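Local coordinates for protein crossover junction endodeoxyribonuclease Hjc (Sulfolobus solfataricus, PDB 4TKD) that resolves Holliday junctions as a magnesium-dependent, structure-specific endonuclease, cutting four-way DNA with paired nicks in opposing strands during genetic recombination, at residues Ile15-Arg18 with Leu19-Gly23; Gly119-Leu122 with Glu123-Val126; Ile74-Phe77 with Ala78-Ser81. All coordinates share one frame; numbering follows the deposited sequence.

Interaction 1: residues Ile15-Arg18 with Leu19-Gly23; sequences IVSR and LRDKG
Ile15 and Leu19, one turn apart on helix 10-21, lie side by side, and Ile15 CG2 meets Leu19 CD1 at 3.8 Å. Ile15 CG2 stands opposite its backbone N (chi1 of CG1 -66°), which puts this methyl beside the carbonyl carbon. Behind this buried pair runs regular helical bonding: Leu19 N donates to Ile15 O at 3.0 Å, and Arg20 N and Asp21 N bond to Val16 O and Ser17 O.

The solvent side begins where exposed Arg20 lays its guanidinium over a methyl of buried Val16, Val16 CG1 lying 3.4 Å from Arg20 NH1; Arg20 NH2 donates to Val26 O. Exposed Arg18 crosses Asp21 at about a right angle; Arg18 NH2 and Asp21 OD2, 3.7 Å apart, form a long ion pair with no N-H pointing at the oxygen. Lys22 NZ lies 3.3 Å from Arg18 NH1, two donors of like charge, a closeness the Lys22-Glu123 salt bridge probably eases. Gly23, at positive phi, closes the helix in a Schellman motif: its N bonds to Arg20 O, the next residue's N to Leu19 O.

Ile15, Val16 and Leu19 pack on strands 25-28, 43-47 and 50-58, while Arg18, Leu19 and Lys22 touch helix 122-133.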
loop_
_atom_site.group_PDB
_atom_site.type_symbol
_atom_site.label_atom_id
_atom_site.label_comp_id
_atom_site.label_asym_id
_atom_site.label_seq_id
_atom_site.Cartn_x
_atom_site.Cartn_y
_atom_site.Cartn_z
ATOM N N ILE C 15 1.395 -22.790 -8.868
ATOM C CA ILE C 15 1.596 -21.566 -8.082
ATOM C C ILE C 15 1.828 -21.946 -6.607
ATOM O O ILE C 15 2.779 -21.460 -5.990
ATOM C CB ILE C 15 0.433 -20.543 -8.280
ATOM C CG1 ILE C 15 0.397 -20.009 -9.731
ATOM C CG2 ILE C 15 0.542 -19.384 -7.272
ATOM C CD1 ILE C 15 -0.853 -19.161 -10.135
ATOM N N VAL C 16 0.967 -22.830 -6.061
ATOM C CA VAL C 16 1.029 -23.308 -4.668
ATOM C C VAL C 16 2.379 -23.972 -4.376
ATOM O O VAL C 16 3.025 -23.646 -3.373
ATOM C CB VAL C 16 -0.183 -24.216 -4.305
ATOM C CG1 VAL C 16 0.030 -24.945 -2.986
ATOM C CG2 VAL C 16 -1.483 -23.407 -4.253
ATOM N N SER C 17 2.839 -24.834 -5.306
ATOM C CA SER C 17 4.099 -25.568 -5.191
ATOM C C SER C 17 5.315 -24.645 -5.203
ATOM O O SER C 17 6.226 -24.849 -4.409
ATOM C CB SER C 17 4.203 -26.626 -6.286
ATOM O OG SER C 17 5.397 -27.376 -6.136
ATOM N N ARG C 18 5.345 -23.650 -6.099
ATOM C CA ARG C 18 6.449 -22.703 -6.192
ATOM C C ARG C 18 6.505 -21.753 -4.996
ATOM O O ARG C 18 7.600 -21.518 -4.480
ATOM C CB ARG C 18 6.447 -21.976 -7.542
ATOM C CG ARG C 18 7.452 -22.610 -8.509
ATOM C CD ARG C 18 8.675 -21.731 -8.739
ATOM N NE ARG C 18 9.513 -21.583 -7.546
ATOM C CZ ARG C 18 10.634 -22.262 -7.321
ATOM N NH1 ARG C 18 11.334 -22.049 -6.215
ATOM N NH2 ARG C 18 11.068 -23.155 -8.206
ATOM N N LEU C 19 5.329 -21.282 -4.496
ATOM C CA LEU C 19 5.287 -20.461 -3.273
ATOM C C LEU C 19 5.792 -21.259 -2.070
ATOM O O LEU C 19 6.575 -20.736 -1.262
ATOM C CB LEU C 19 3.888 -19.875 -3.014
ATOM C CG LEU C 19 3.475 -18.743 -3.965
ATOM C CD1 LEU C 19 2.007 -18.442 -3.842
ATOM C CD2 LEU C 19 4.331 -17.478 -3.738
ATOM N N ARG C 20 5.418 -22.550 -2.002
ATOM C CA ARG C 20 5.921 -23.454 -0.960
ATOM C C ARG C 20 7.448 -23.630 -1.064
ATOM O O ARG C 20 8.130 -23.534 -0.042
ATOM C CB ARG C 20 5.179 -24.799 -0.969
ATOM C CG ARG C 20 3.831 -24.699 -0.260
ATOM C CD ARG C 20 3.073 -26.005 -0.223
ATOM N NE ARG C 20 1.775 -25.825 0.437
ATOM C CZ ARG C 20 0.675 -26.515 0.149
ATOM N NH1 ARG C 20 0.702 -27.458 -0.783
ATOM N NH2 ARG C 20 -0.466 -26.252 0.777
ATOM N N ASP C 21 7.992 -23.753 -2.297
ATOM C CA ASP C 21 9.446 -23.866 -2.526
ATOM C C ASP C 21 10.175 -22.613 -2.029
ATOM O O ASP C 21 11.334 -22.699 -1.640
ATOM C CB ASP C 21 9.768 -24.076 -4.019
ATOM C CG ASP C 21 9.353 -25.407 -4.631
ATOM O OD1 ASP C 21 9.059 -26.356 -3.862
ATOM O OD2 ASP C 21 9.338 -25.507 -5.886
ATOM N N LYS C 22 9.489 -21.459 -2.029
ATOM C CA LYS C 22 10.055 -20.185 -1.578
ATOM C C LYS C 22 9.892 -19.937 -0.063
ATOM O O LYS C 22 10.208 -18.850 0.407
ATOM C CB LYS C 22 9.508 -18.996 -2.399
ATOM C CG LYS C 22 9.686 -19.094 -3.915
ATOM C CD LYS C 22 11.059 -18.774 -4.409
ATOM C CE LYS C 22 11.002 -18.554 -5.906
ATOM N NZ LYS C 22 12.282 -18.935 -6.564
ATOM N N GLY C 23 9.426 -20.943 0.689
ATOM C CA GLY C 23 9.264 -20.841 2.139
ATOM C C GLY C 23 7.950 -20.265 2.644
ATOM O O GLY C 23 7.872 -19.846 3.802
#

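Interaction 2: residues Gly119-Leu122 with Glu123-Val126; sequences GLDL and EDLV
Asp121 and Asp124 meet through different first torsions. In Asp121, CG stands between the backbone N and the carbonyl carbon (chi1 68°), which turns OD1 back over the first turn of helix 122-133; in Asp124, CG lies anti to the carbonyl carbon, bringing its carboxylate across that of Asp121 at a slant. The result is an N-cap: Asp124 N donates to Asp121 OD1 at 2.9 Å with an N-H...O angle of 163°, the oxygen being met nearly along its C-O axis.

The main chain continues what the cap starts. Asp121 O receives Leu125 N at 3.1 Å, and Leu122 O receives Val126 N at the same length, the latter bond being nearly straight. On the apolar flank, Leu120 reaches past the cap residue with both branches: CD2 touches Asp124 CB at 3.8 Å, and CD1 lies 4.4 Å from Leu125 CB. This hydrophobic step from the residue before the N-cap to the fourth residue after it is the arrangement called a hydrophobic staple. Leu120 and Leu125 also pack on Phe86, Leu122 and Leu125 on Phe97, and Val126 on Leu19, so the helix start is fixed against the sheet and helix 10-21.

The closeness of the acids probably carries a cost: Asp121 OD1 and Asp124 OD2 are 3.2 Å apart, two acceptors of like charge, their carboxylate planes 37° apart. Asp124 OD1 forms a salt bridge with Arg127 of the same chain, which probably offsets part of that repulsion. Three acids at the amino end of a helix, Glu123 among them, are consistent with favourable interaction with its dipole.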
loop_
_atom_site.group_PDB
_atom_site.type_symbol
_atom_site.label_atom_id
_atom_site.label_comp_id
_atom_site.label_asym_id
_atom_site.label_seq_id
_atom_site.Cartn_x
_atom_site.Cartn_y
_atom_site.Cartn_z
ATOM N N GLY C 119 1.305 -8.315 -16.318
ATOM C CA GLY C 119 1.605 -8.294 -14.889
ATOM C C GLY C 119 3.013 -8.684 -14.480
ATOM O O GLY C 119 3.979 -8.447 -15.209
ATOM N N LEU C 120 3.125 -9.270 -13.281
ATOM C CA LEU C 120 4.380 -9.726 -12.669
ATOM C C LEU C 120 4.547 -11.208 -12.851
ATOM O O LEU C 120 3.561 -11.935 -12.840
ATOM C CB LEU C 120 4.351 -9.442 -11.147
ATOM C CG LEU C 120 4.215 -7.983 -10.693
ATOM C CD1 LEU C 120 3.684 -7.906 -9.291
ATOM C CD2 LEU C 120 5.536 -7.244 -10.803
ATOM N N ASP C 121 5.787 -11.676 -12.955
ATOM C CA ASP C 121 6.038 -13.108 -12.951
ATOM C C ASP C 121 6.161 -13.481 -11.451
ATOM O O ASP C 121 6.123 -12.579 -10.601
ATOM C CB ASP C 121 7.262 -13.497 -13.802
ATOM C CG ASP C 121 8.641 -13.056 -13.327
ATOM O OD1 ASP C 121 8.735 -12.436 -12.240
ATOM O OD2 ASP C 121 9.634 -13.339 -14.047
ATOM N N LEU C 122 6.289 -14.780 -11.117
ATOM C CA LEU C 122 6.361 -15.217 -9.718
ATOM C C LEU C 122 7.496 -14.594 -8.904
ATOM O O LEU C 122 7.277 -14.177 -7.769
ATOM C CB LEU C 122 6.381 -16.746 -9.605
ATOM C CG LEU C 122 6.277 -17.281 -8.181
ATOM C CD1 LEU C 122 4.888 -17.781 -7.903
ATOM C CD2 LEU C 122 7.384 -18.298 -7.880
ATOM N N GLU C 123 8.688 -14.551 -9.484
ATOM C CA GLU C 123 9.901 -14.049 -8.861
ATOM C C GLU C 123 9.740 -12.583 -8.470
ATOM O O GLU C 123 10.069 -12.220 -7.334
ATOM C CB GLU C 123 11.095 -14.263 -9.830
ATOM C CG GLU C 123 12.432 -14.485 -9.151
ATOM C CD GLU C 123 12.531 -15.703 -8.250
ATOM O OE1 GLU C 123 12.137 -16.813 -8.679
ATOM O OE2 GLU C 123 13.027 -15.544 -7.113
ATOM N N ASP C 124 9.214 -11.753 -9.414
ATOM C CA ASP C 124 8.965 -10.313 -9.215
ATOM C C ASP C 124 7.944 -10.068 -8.160
ATOM O O ASP C 124 8.117 -9.144 -7.370
ATOM C CB ASP C 124 8.525 -9.606 -10.515
ATOM C CG ASP C 124 9.630 -9.460 -11.550
ATOM O OD1 ASP C 124 10.831 -9.511 -11.165
ATOM O OD2 ASP C 124 9.301 -9.328 -12.745
ATOM N N LEU C 125 6.837 -10.846 -8.188
ATOM C CA LEU C 125 5.786 -10.706 -7.194
ATOM C C LEU C 125 6.411 -10.824 -5.814
ATOM O O LEU C 125 6.364 -9.861 -5.049
ATOM C CB LEU C 125 4.725 -11.783 -7.385
ATOM C CG LEU C 125 3.514 -11.635 -6.491
ATOM C CD1 LEU C 125 2.307 -11.902 -7.248
ATOM C CD2 LEU C 125 3.569 -12.598 -5.323
ATOM N N VAL C 126 7.068 -11.986 -5.554
ATOM C CA VAL C 126 7.722 -12.369 -4.309
ATOM C C VAL C 126 8.755 -11.353 -3.858
ATOM O O VAL C 126 8.721 -10.953 -2.698
ATOM C CB VAL C 126 8.287 -13.825 -4.391
ATOM C CG1 VAL C 126 9.246 -14.168 -3.242
ATOM C CG2 VAL C 126 7.147 -14.843 -4.470
#

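Interaction 3: residues Ile74-Phe77 with Ala78-Ser81; sequences IIEF and ARKS
Ala78 comes first: its N donates to Ile74 O at 3.0 Å, and its methyl, Ala78 CB, rests 3.4 Å from the same Ile74 O. The flanking ring of Phe77 presents its edge to Ala78 N, CG having been carried opposite the backbone N.

At Arg79 the contact becomes ionic. Its guanidinium takes hold of Glu76 side-on: NE donates to Glu76 OE1 at 3.0 Å and NH2 to Glu76 OE2 at 2.8 Å, with angles of 173° and 169°. Both oxygens lie close to the guanidinium plane, yet the nitrogens come to them from above the carboxylate plane, and the two flat groups are turned 34° apart. An alanine in place of Glu76 is likely to leave the Arg79 guanidinium without its paired acceptor and able to swing.

This is one amphipathic helix, 68-81, of the PDDEXK nuclease fold. Its inner side lies on strands 50-58 and 84-90: Ile74 meets Glu55, inferred to bind magnesium, while Phe77 and Ala78 cover Leu53.

Lys80 N bonds to Glu76 O at 2.9 Å, and its extended chain runs past that carbonyl; the side chain also packs on Gly23 of a third subunit. Ser81 N donates to Phe77 O at 2.9 Å, and Ser81 OG, which accepts from Gly83 N, stands 2.9 Å from the same Phe77 O.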
loop_
_atom_site.group_PDB
_atom_site.type_symbol
_atom_site.label_atom_id
_atom_site.label_comp_id
_atom_site.label_asym_id
_atom_site.label_seq_id
_atom_site.Cartn_x
_atom_site.Cartn_y
_atom_site.Cartn_z
ATOM N N ILE C 74 -13.215 -9.889 -2.234
ATOM C CA ILE C 74 -11.772 -10.155 -2.199
ATOM C C ILE C 74 -10.978 -8.890 -1.858
ATOM O O ILE C 74 -9.956 -8.987 -1.185
ATOM C CB ILE C 74 -11.191 -11.009 -3.368
ATOM C CG1 ILE C 74 -11.400 -10.326 -4.735
ATOM C CG2 ILE C 74 -11.725 -12.441 -3.323
ATOM C CD1 ILE C 74 -10.604 -10.841 -5.889
ATOM N N ILE C 75 -11.474 -7.699 -2.318
ATOM C CA ILE C 75 -10.870 -6.384 -2.059
ATOM C C ILE C 75 -10.941 -6.134 -0.533
ATOM O O ILE C 75 -9.978 -5.659 0.088
ATOM C CB ILE C 75 -11.595 -5.263 -2.884
ATOM C CG1 ILE C 75 -11.164 -5.267 -4.372
ATOM C CG2 ILE C 75 -11.359 -3.862 -2.277
ATOM C CD1 ILE C 75 -12.144 -4.567 -5.331
ATOM N N GLU C 76 -12.088 -6.452 0.046
ATOM C CA GLU C 76 -12.372 -6.262 1.465
ATOM C C GLU C 76 -11.509 -7.205 2.346
ATOM O O GLU C 76 -10.957 -6.773 3.363
ATOM C CB GLU C 76 -13.874 -6.460 1.738
ATOM C CG GLU C 76 -14.760 -5.222 1.648
ATOM C CD GLU C 76 -14.324 -4.015 2.457
ATOM O OE1 GLU C 76 -13.584 -3.197 1.876
ATOM O OE2 GLU C 76 -14.840 -3.793 3.573
ATOM N N PHE C 77 -11.376 -8.469 1.935
ATOM C CA PHE C 77 -10.531 -9.464 2.623
ATOM C C PHE C 77 -9.083 -8.935 2.608
ATOM O O PHE C 77 -8.453 -8.902 3.659
ATOM C CB PHE C 77 -10.621 -10.825 1.889
ATOM C CG PHE C 77 -10.007 -12.024 2.574
ATOM C CD1 PHE C 77 -8.638 -12.269 2.491
ATOM C CD2 PHE C 77 -10.802 -12.919 3.289
ATOM C CE1 PHE C 77 -8.071 -13.379 3.121
ATOM C CE2 PHE C 77 -10.230 -14.019 3.937
ATOM C CZ PHE C 77 -8.869 -14.250 3.836
ATOM N N ALA C 78 -8.587 -8.470 1.422
ATOM C CA ALA C 78 -7.251 -7.887 1.236
ATOM C C ALA C 78 -7.001 -6.671 2.111
ATOM O O ALA C 78 -5.921 -6.556 2.692
ATOM C CB ALA C 78 -7.027 -7.522 -0.221
ATOM N N ARG C 79 -7.993 -5.759 2.178
ATOM C CA ARG C 79 -7.905 -4.527 2.954
ATOM C C ARG C 79 -7.830 -4.830 4.471
ATOM O O ARG C 79 -6.985 -4.262 5.178
ATOM C CB ARG C 79 -9.087 -3.603 2.639
ATOM C CG ARG C 79 -9.047 -2.273 3.409
ATOM C CD ARG C 79 -10.336 -1.445 3.322
ATOM N NE ARG C 79 -11.526 -2.150 3.818
ATOM C CZ ARG C 79 -11.836 -2.319 5.098
ATOM N NH1 ARG C 79 -11.043 -1.841 6.050
ATOM N NH2 ARG C 79 -12.931 -2.980 5.439
ATOM N N LYS C 80 -8.724 -5.694 4.958
ATOM C CA LYS C 80 -8.786 -6.095 6.380
ATOM C C LYS C 80 -7.550 -6.845 6.812
ATOM O O LYS C 80 -7.011 -6.575 7.884
ATOM C CB LYS C 80 -10.031 -6.937 6.662
ATOM C CG LYS C 80 -11.314 -6.110 6.662
ATOM C CD LYS C 80 -12.505 -7.018 6.692
ATOM C CE LYS C 80 -13.770 -6.217 6.791
ATOM N NZ LYS C 80 -14.948 -7.072 6.525
ATOM N N SER C 81 -7.079 -7.775 5.974
ATOM C CA SER C 81 -5.889 -8.591 6.258
ATOM C C SER C 81 -4.577 -7.808 6.194
ATOM O O SER C 81 -3.615 -8.200 6.837
ATOM C CB SER C 81 -5.819 -9.768 5.287
ATOM O OG SER C 81 -5.566 -9.306 3.971
#

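All three are local contacts along a helix or at its end, and each sets a buried apolar side against a more polar one. Interactions 1 and 2 touch: Lys22 NZ lies 3.0 Å from Glu123 OE1, and Arg18 CD packs on Leu122 CD2, which joins the C-terminal end of helix 10-21 to the start of helix 122-133. Interaction 3, its nearest atoms about 13 Å from interaction 1 and about 12 Å from interaction 2, lies on a separate helix packed on strands 50-58 and 84-90. Chemistry follows place: a helix end closed by glycine, a start capped by aspartate, and the C-terminal half of a helix carrying a two-bond ion pair.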